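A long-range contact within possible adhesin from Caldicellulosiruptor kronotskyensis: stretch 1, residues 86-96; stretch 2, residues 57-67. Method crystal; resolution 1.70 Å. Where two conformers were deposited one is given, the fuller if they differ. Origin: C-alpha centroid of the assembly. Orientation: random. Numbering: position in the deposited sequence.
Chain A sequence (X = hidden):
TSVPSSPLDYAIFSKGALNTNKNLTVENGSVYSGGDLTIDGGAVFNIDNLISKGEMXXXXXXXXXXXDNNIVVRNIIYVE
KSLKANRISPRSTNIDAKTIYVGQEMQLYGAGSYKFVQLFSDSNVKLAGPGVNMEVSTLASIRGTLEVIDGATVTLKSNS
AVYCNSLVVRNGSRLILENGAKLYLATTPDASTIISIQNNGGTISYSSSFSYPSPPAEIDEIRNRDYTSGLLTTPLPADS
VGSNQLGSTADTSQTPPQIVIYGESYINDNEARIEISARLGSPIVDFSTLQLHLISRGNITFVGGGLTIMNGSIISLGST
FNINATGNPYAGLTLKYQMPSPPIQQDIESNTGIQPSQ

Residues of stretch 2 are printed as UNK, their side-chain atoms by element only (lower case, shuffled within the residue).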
ATOM      1  N   ASN A  86       8.490  -9.595  -4.988  1.00 10.59           N
ATOM      2  CA  ASN A  86       9.592 -10.058  -5.772  1.00 11.48           C
ATOM      3  C   ASN A  86      10.936 -10.110  -4.984  1.00 11.32           C
ATOM      4  O   ASN A  86      11.089  -9.484  -3.920  1.00 11.60           O
ATOM      5  CB  ASN A  86       9.728  -9.241  -7.078  1.00 13.13           C
ATOM      6  CG  ASN A  86       8.610  -9.533  -8.057  1.00 15.59           C
ATOM      7  OD1 ASN A  86       8.197 -10.699  -8.217  1.00 22.99           O
ATOM      8  ND2 ASN A  86       8.153  -8.526  -8.741  1.00 20.90           N
ATOM      9  N   ARG A  87      11.897 -10.839  -5.553  1.00 11.12           N
ATOM     10  CA  ARG A  87      13.126 -11.159  -4.891  1.00 12.02           C
ATOM     11  C   ARG A  87      14.336 -10.653  -5.667  1.00 12.90           C
ATOM     12  O   ARG A  87      14.585 -11.072  -6.828  1.00 14.69           O
ATOM     13  CB  ARG A  87      13.250 -12.676  -4.722  1.00 12.97           C
ATOM     14  CG  ARG A  87      14.476 -13.164  -3.973  1.00 14.51           C
ATOM     15  CD  ARG A  87      14.432 -14.651  -3.738  1.00 15.39           C
ATOM     16  NE  ARG A  87      15.549 -15.014  -2.923  1.00 17.31           N
ATOM     17  CZ  ARG A  87      15.516 -15.196  -1.614  1.00 16.32           C
ATOM     18  NH1 ARG A  87      14.380 -15.167  -0.943  1.00 16.36           N
ATOM     19  NH2 ARG A  87      16.618 -15.506  -1.001  1.00 19.16           N
ATOM     20  N   ILE A  88      15.070  -9.729  -5.099  1.00 12.61           N
ATOM     21  CA  ILE A  88      16.437  -9.389  -5.604  1.00 14.40           C
ATOM     22  C   ILE A  88      17.359  -9.431  -4.381  1.00 15.02           C
ATOM     23  O   ILE A  88      17.299  -8.554  -3.504  1.00 15.22           O
ATOM     24  CB  ILE A  88      16.540  -7.988  -6.255  1.00 15.66           C
ATOM     25  CG1 ILE A  88      15.537  -7.833  -7.405  1.00 18.88           C
ATOM     26  CG2 ILE A  88      18.004  -7.655  -6.614  1.00 15.22           C
ATOM     27  CD1 ILE A  88      15.810  -8.558  -8.683  1.00 22.98           C
ATOM     28  N   SER A  89      18.228 -10.424  -4.332  1.00 16.67           N
ATOM     29  CA  SER A  89      19.244 -10.494  -3.231  1.00 18.78           C
ATOM     30  C   SER A  89      20.105  -9.223  -3.166  1.00 16.89           C
ATOM     31  O   SER A  89      20.515  -8.730  -4.186  1.00 17.43           O
ATOM     32  CB  SER A  89      20.189 -11.692  -3.407  1.00 22.99           C
ATOM     33  OG  SER A  89      21.420 -11.532  -2.679  1.00 28.62           O
ATOM     34  N   PRO A  90      20.432  -8.704  -1.975  1.00 14.52           N
ATOM     35  CA  PRO A  90      20.209  -9.279  -0.655  1.00 14.13           C
ATOM     36  C   PRO A  90      19.105  -8.469   0.087  1.00 12.05           C
ATOM     37  O   PRO A  90      19.066  -8.395   1.332  1.00 13.28           O
ATOM     38  CB  PRO A  90      21.524  -8.951   0.037  1.00 15.72           C
ATOM     39  CG  PRO A  90      21.844  -7.582  -0.451  1.00 15.02           C
ATOM     40  CD  PRO A  90      21.454  -7.640  -1.904  1.00 15.73           C
ATOM     41  N   ARG A  91      18.145  -7.978  -0.647  1.00 12.19           N
ATOM     42  CA  ARG A  91      17.186  -7.085  -0.078  1.00 12.00           C
ATOM     43  C   ARG A  91      16.107  -7.812   0.723  1.00 12.00           C
ATOM     44  O   ARG A  91      15.844  -8.998   0.530  1.00 13.36           O
ATOM     45  CB  ARG A  91      16.531  -6.220  -1.181  1.00 11.56           C
ATOM     46  CG  ARG A  91      17.414  -5.223  -1.826  1.00 10.78           C
ATOM     47  CD  ARG A  91      17.855  -4.195  -0.796  1.00 13.02           C
ATOM     48  NE  ARG A  91      18.655  -3.130  -1.384  1.00 13.77           N
ATOM     49  CZ  ARG A  91      19.623  -2.514  -0.763  1.00 13.54           C
ATOM     50  NH1 ARG A  91      19.959  -2.910   0.468  1.00 12.86           N
ATOM     51  NH2 ARG A  91      20.244  -1.509  -1.359  1.00 13.57           N
ATOM     52  N   SER A  92      15.457  -7.066   1.620  0.54 11.57           N
ATOM     53  CA  SER A  92      14.329  -7.583   2.364  0.54 11.39           C
ATOM     54  C   SER A  92      13.062  -6.788   2.068  0.54 11.86           C
ATOM     55  O   SER A  92      13.114  -5.587   1.757  0.54 10.65           O
ATOM     56  CB  SER A  92      14.602  -7.546   3.877  0.54 13.44           C
ATOM     57  OG  SER A  92      15.610  -8.481   4.223  0.54 15.18           O
ATOM     58  N   THR A  93      11.940  -7.485   2.157  1.00  9.82           N
ATOM     59  CA  THR A  93      10.594  -6.890   2.115  1.00 10.62           C
ATOM     60  C   THR A  93       9.883  -7.228   3.390  1.00 11.88           C
ATOM     61  O   THR A  93       9.471  -8.366   3.612  1.00 12.37           O
ATOM     62  CB  THR A  93       9.799  -7.359   0.895  1.00 10.33           C
ATOM     63  OG1 THR A  93      10.395  -6.786  -0.259  1.00 10.39           O
ATOM     64  CG2 THR A  93       8.345  -6.822   0.905  1.00 10.48           C
ATOM     65  N   ASN A  94       9.793  -6.268   4.293  1.00 10.27           N
ATOM     66  CA  ASN A  94       9.139  -6.510   5.567  1.00 10.56           C
ATOM     67  C   ASN A  94       7.755  -5.871   5.586  1.00 10.65           C
ATOM     68  O   ASN A  94       7.627  -4.703   5.182  1.00 10.60           O
ATOM     69  CB  ASN A  94       9.946  -5.894   6.645  1.00 11.93           C
ATOM     70  CG  ASN A  94      11.373  -6.438   6.609  1.00 15.18           C
ATOM     71  OD1 ASN A  94      11.560  -7.630   6.696  1.00 14.74           O
ATOM     72  ND2 ASN A  94      12.352  -5.567   6.406  1.00 17.38           N
ATOM     73  N   ILE A  95       6.757  -6.619   5.987  1.00  9.88           N
ATOM     74  CA  ILE A  95       5.362  -6.149   5.929  1.00 11.05           C
ATOM     75  C   ILE A  95       4.755  -6.507   7.245  1.00 12.56           C
ATOM     76  O   ILE A  95       4.760  -7.674   7.593  1.00 13.62           O
ATOM     77  CB  ILE A  95       4.524  -6.741   4.817  1.00 11.44           C
ATOM     78  CG1 ILE A  95       5.190  -6.572   3.438  1.00 11.76           C
ATOM     79  CG2 ILE A  95       3.175  -6.119   4.821  1.00 12.37           C
ATOM     80  CD1 ILE A  95       4.401  -7.092   2.279  1.00 12.72           C
ATOM     81  N   ASP A  96       4.169  -5.550   7.942  0.65 12.10           N
ATOM     82  CA  ASP A  96       3.522  -5.814   9.215  0.65 13.72           C
ATOM     83  C   ASP A  96       2.163  -5.149   9.169  0.65 12.91           C
ATOM     84  O   ASP A  96       2.134  -3.890   9.153  0.65 12.06           O
ATOM     85  CB  ASP A  96       4.402  -5.230  10.319  0.65 16.18           C
ATOM     86  CG  ASP A  96       3.923  -5.573  11.690  0.65 20.26           C
ATOM     87  OD1 ASP A  96       2.710  -5.432  11.920  0.65 21.38           O
ATOM     88  OD2 ASP A  96       4.783  -5.899  12.578  0.65 22.96           O
ATOM     89  N   UNK A  57       2.170  -5.446  -6.593  1.00 11.40           N
ATOM     90  CA  UNK A  57       3.533  -5.965  -6.780  1.00 10.91           C
ATOM     91  C   UNK A  57       4.455  -5.096  -5.954  1.00 11.58           C
ATOM     92  O   UNK A  57       4.390  -3.846  -6.059  1.00 10.19           O
ATOM     93  c   UNK A  57       3.066  -6.811  -9.085  1.00 12.43           C
ATOM     94  c   UNK A  57       5.398  -6.269  -8.458  1.00 12.34           C
ATOM     95  c   UNK A  57       3.942  -5.889  -8.256  1.00 11.66           C
ATOM     96  N   UNK A  58       5.366  -5.749  -5.233  1.00  9.73           N
ATOM     97  CA  UNK A  58       6.354  -5.081  -4.376  1.00 10.20           C
ATOM     98  C   UNK A  58       7.709  -5.506  -4.866  1.00 11.15           C
ATOM     99  O   UNK A  58       8.049  -6.634  -4.791  1.00 12.31           O
ATOM    100  c   UNK A  58       6.197  -5.328  -2.869  1.00 11.93           C
ATOM    101  c   UNK A  58       7.289  -4.521  -2.117  1.00 11.69           C
ATOM    102  c   UNK A  58       4.458  -5.434  -0.990  1.00 14.50           C
ATOM    103  c   UNK A  58       4.763  -5.047  -2.441  1.00 13.48           C
ATOM    104  N   UNK A  59       8.445  -4.567  -5.415  1.00 11.03           N
ATOM    105  CA  UNK A  59       9.756  -4.834  -5.960  1.00 12.20           C
ATOM    106  C   UNK A  59      10.885  -4.570  -4.984  1.00 11.69           C
ATOM    107  O   UNK A  59      10.730  -3.855  -4.023  1.00 10.87           O
ATOM    108  n   UNK A  59       8.342  -4.017  -9.100  1.00 17.24           N
ATOM    109  c   UNK A  59       9.896  -4.054  -7.262  1.00 14.14           C
ATOM    110  c   UNK A  59       9.031  -4.752  -8.389  1.00 14.44           C
ATOM    111  o   UNK A  59       9.074  -5.980  -8.544  1.00 23.92           O
ATOM    112  N   UNK A  60      12.011  -5.189  -5.283  1.00 11.54           N
ATOM    113  CA  UNK A  60      13.275  -5.007  -4.554  1.00 11.80           C
ATOM    114  C   UNK A  60      14.314  -4.466  -5.523  1.00 12.65           C
ATOM    115  O   UNK A  60      14.198  -4.699  -6.740  1.00 14.95           O
ATOM    116  c   UNK A  60      12.906  -6.803  -2.817  1.00 10.97           C
ATOM    117  o   UNK A  60      14.229  -8.807  -2.561  1.00 10.20           O
ATOM    118  n   UNK A  60      12.859  -8.222  -0.904  1.00 11.58           N
ATOM    119  c   UNK A  60      13.774  -6.350  -3.982  1.00 11.23           C
ATOM    120  c   UNK A  60      13.408  -8.017  -2.076  1.00 11.39           C
ATOM    121  N   UNK A  61      15.315  -3.787  -5.008  1.00 13.46           N
ATOM    122  CA  UNK A  61      16.315  -3.095  -5.866  1.00 12.84           C
ATOM    123  C   UNK A  61      17.618  -3.062  -5.015  1.00 13.87           C
ATOM    124  O   UNK A  61      17.650  -2.481  -3.910  1.00 13.01           O
ATOM    125  o   UNK A  61      18.012  -1.319  -7.182  1.00 15.66           O
ATOM    126  c   UNK A  61      16.860  -0.962  -7.172  1.00 15.55           C
ATOM    127  o   UNK A  61      16.410  -0.010  -7.870  1.00 16.86           O
ATOM    128  c   UNK A  61      15.887  -1.680  -6.217  1.00 14.13           C
ATOM    129  N   UNK A  62      18.635  -3.763  -5.506  1.00 13.93           N
ATOM    130  CA  UNK A  62      19.902  -3.923  -4.814  1.00 14.95           C
ATOM    131  C   UNK A  62      20.889  -2.761  -4.955  1.00 16.00           C
ATOM    132  O   UNK A  62      21.941  -2.754  -4.280  1.00 14.14           O
ATOM    133  o   UNK A  62      20.846  -5.120  -6.616  1.00 16.35           O
ATOM    134  c   UNK A  62      20.583  -5.197  -5.266  1.00 17.24           C
ATOM    135  N   UNK A  63      20.558  -1.791  -5.789  1.00 15.06           N
ATOM    136  CA  UNK A  63      21.396  -0.559  -5.906  1.00 15.82           C
ATOM    137  C   UNK A  63      21.687  -0.034  -4.507  1.00 15.14           C
ATOM    138  O   UNK A  63      20.828   0.026  -3.610  1.00 14.62           O
ATOM    139  o   UNK A  63      22.096   1.602  -8.395  1.00 18.24           O
ATOM    140  c   UNK A  63      21.730   1.608  -7.204  1.00 17.13           C
ATOM    141  o   UNK A  63      22.085   2.445  -6.347  1.00 16.77           O
ATOM    142  c   UNK A  63      20.756   0.480  -6.798  1.00 16.80           C
ATOM    143  N   UNK A  64      22.924   0.306  -4.256  1.00 13.94           N
ATOM    144  CA  UNK A  64      23.290   0.819  -2.926  1.00 13.73           C
ATOM    145  C   UNK A  64      22.593   2.141  -2.521  1.00 13.66           C
ATOM    146  O   UNK A  64      22.569   2.477  -1.344  1.00 13.87           O
ATOM    147  c   UNK A  64      24.807   0.913  -2.775  1.00 15.96           C
ATOM    148  o   UNK A  64      25.280   1.843  -3.715  1.00 16.46           O
ATOM    149  N   UNK A  65      21.995   2.846  -3.479  1.00 12.08           N
ATOM    150  CA  UNK A  65      21.240   4.070  -3.215  1.00 12.41           C
ATOM    151  C   UNK A  65      19.835   3.759  -2.801  1.00 11.94           C
ATOM    152  O   UNK A  65      19.075   4.670  -2.490  1.00 14.59           O
ATOM    153  c   UNK A  65      21.227   4.948  -4.452  1.00 14.78           C
ATOM    154  c   UNK A  65      22.696   6.142  -6.133  1.00 15.00           C
ATOM    155  c   UNK A  65      22.619   5.544  -4.745  1.00 14.20           C
ATOM    156  n   UNK A  65      22.344   4.450  -9.306  1.00 19.04           N
ATOM    157  c   UNK A  65      22.485   5.421  -8.439  1.00 18.46           C
ATOM    158  n   UNK A  65      22.557   5.155  -7.151  1.00 16.77           N
ATOM    159  n   UNK A  65      22.567   6.696  -8.864  1.00 20.34           N
ATOM    160  N   UNK A  66      19.480   2.467  -2.919  1.00 12.21           N
ATOM    161  CA  UNK A  66      18.161   1.977  -2.522  1.00 11.64           C
ATOM    162  C   UNK A  66      18.265   1.384  -1.124  1.00 13.52           C
ATOM    163  O   UNK A  66      19.230   1.624  -0.372  1.00 13.47           O
ATOM    164  s   UNK A  66      15.746   0.934  -3.519  1.00 12.18           S
ATOM    165  c   UNK A  66      17.605   0.998  -3.536  1.00 11.04           C
ATOM    166  N   UNK A  67      17.291   0.578  -0.767  1.00 11.88           N
ATOM    167  CA  UNK A  67      17.142   0.126   0.633  1.00 11.05           C
ATOM    168  C   UNK A  67      16.042  -0.915   0.667  1.00 11.58           C
ATOM    169  O   UNK A  67      15.472  -1.290  -0.354  1.00 13.45           O
ATOM    170  c   UNK A  67      16.834   1.268   1.580  1.00 12.35           C
ATOM    171  c   UNK A  67      13.541   4.942   2.116  1.00 15.06           C
ATOM    172  n   UNK A  67      12.314   5.279   1.814  1.00 13.89           N
ATOM    173  c   UNK A  67      15.339   3.290   2.022  1.00 15.24           C
ATOM    174  c   UNK A  67      15.472   1.903   1.354  1.00 12.69           C
ATOM    175  n   UNK A  67      14.030   3.797   1.723  1.00 13.24           N
ATOM    176  n   UNK A  67      14.301   5.753   2.842  1.00 17.39           N
TER
HETATM  177  O   HOH W   1       9.411  -7.698  -2.551  1.00 10.96           O
HETATM  178  O   HOH W   2      15.159 -11.065  -1.225  1.00 11.76           O

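Position 57 has three side-chain carbons, one bonded to CA and carrying the other two. A fork at CB made of carbon alone is valine, Val57; CG1 of Val57 lies 3.6 Å from ND2 of Asn86.

Position 58 carries four carbons, forked at the first, with one arm two carbons long: isoleucine. The CD1 atoms of Ile58 and Ile95 meet at 3.7 Å, an apolar contact, and CG2 of Ile58 is 3.9 Å from CG2 of Thr93. Backbone O of Ile58 accepts a hydrogen bond from N of Asn86 (3.0 Å, 153°).

At position 59 two carbons end in one oxygen and one nitrogen, the short amide of asparagine. The CA-to-CB bond of Asn59 points away from stretch 1, yet its end comes nearer: OD1 of Asn59 accepts from ND2 of Asn86 at 2.7 Å and 172°, a nearly linear bond.

Position 60 has three carbons, the third bearing one oxygen and one nitrogen, so the amide is one carbon longer: glutamine. OE1 of Gln60 accepts from N of Ile88 (2.8 Å, 162°), while NE2 of Gln60 donates to OG1 of Thr93 (2.9 Å, 155°). These partners fix the amide orientation, and water 2 agrees, its O donating to OE1 of Gln60 and O of Arg91, each at 2.8 Å.

Position 61 shows two carbons, the second with two oxygens: a carboxylate, Asp61. Its CA-to-CB bond points away; backbone O of Asp61 instead receives NE of Arg91 (2.8 Å, 165°).

Position 62 has one carbon and one oxygen, hence Ser62; OG of Ser62 is 3.8 Å from CG2 of Ile88.

Position 63 repeats the two-carbon carboxylate, Asp63. Backbone O of Asp63 accepts from NH2 of Arg91 at 2.8 Å, with a more bent angle of 131°.

Position 64, one carbon and one oxygen, is Ser64.

Position 65 has three carbons, a nitrogen, then a carbon with two nitrogens: arginine. Arg65 does not touch stretch 1; NE of Arg65 makes a salt bridge to OD1 of Asp63 (2.9 Å).

Position 66, one carbon and one sulfur, is Cys66; N of Cys66 closes a type I turn onto O of Asp63 (2.9 Å).

Position 67 again has three carbons, a nitrogen, then a carbon bearing two nitrogens: Arg67. CA-to-CB points away; its backbone N lies over one face of the Arg91 guanidinium.

Half of the six cross-stretch hydrogen bonds join side chain to backbone, through Gln60 from one stretch and Arg91 from the other. Asn86 adds backbone and amide bonds, and the isoleucine pair supplies apolar packing.

Stretch 2, residues 57-67: VINQDSDSRCR
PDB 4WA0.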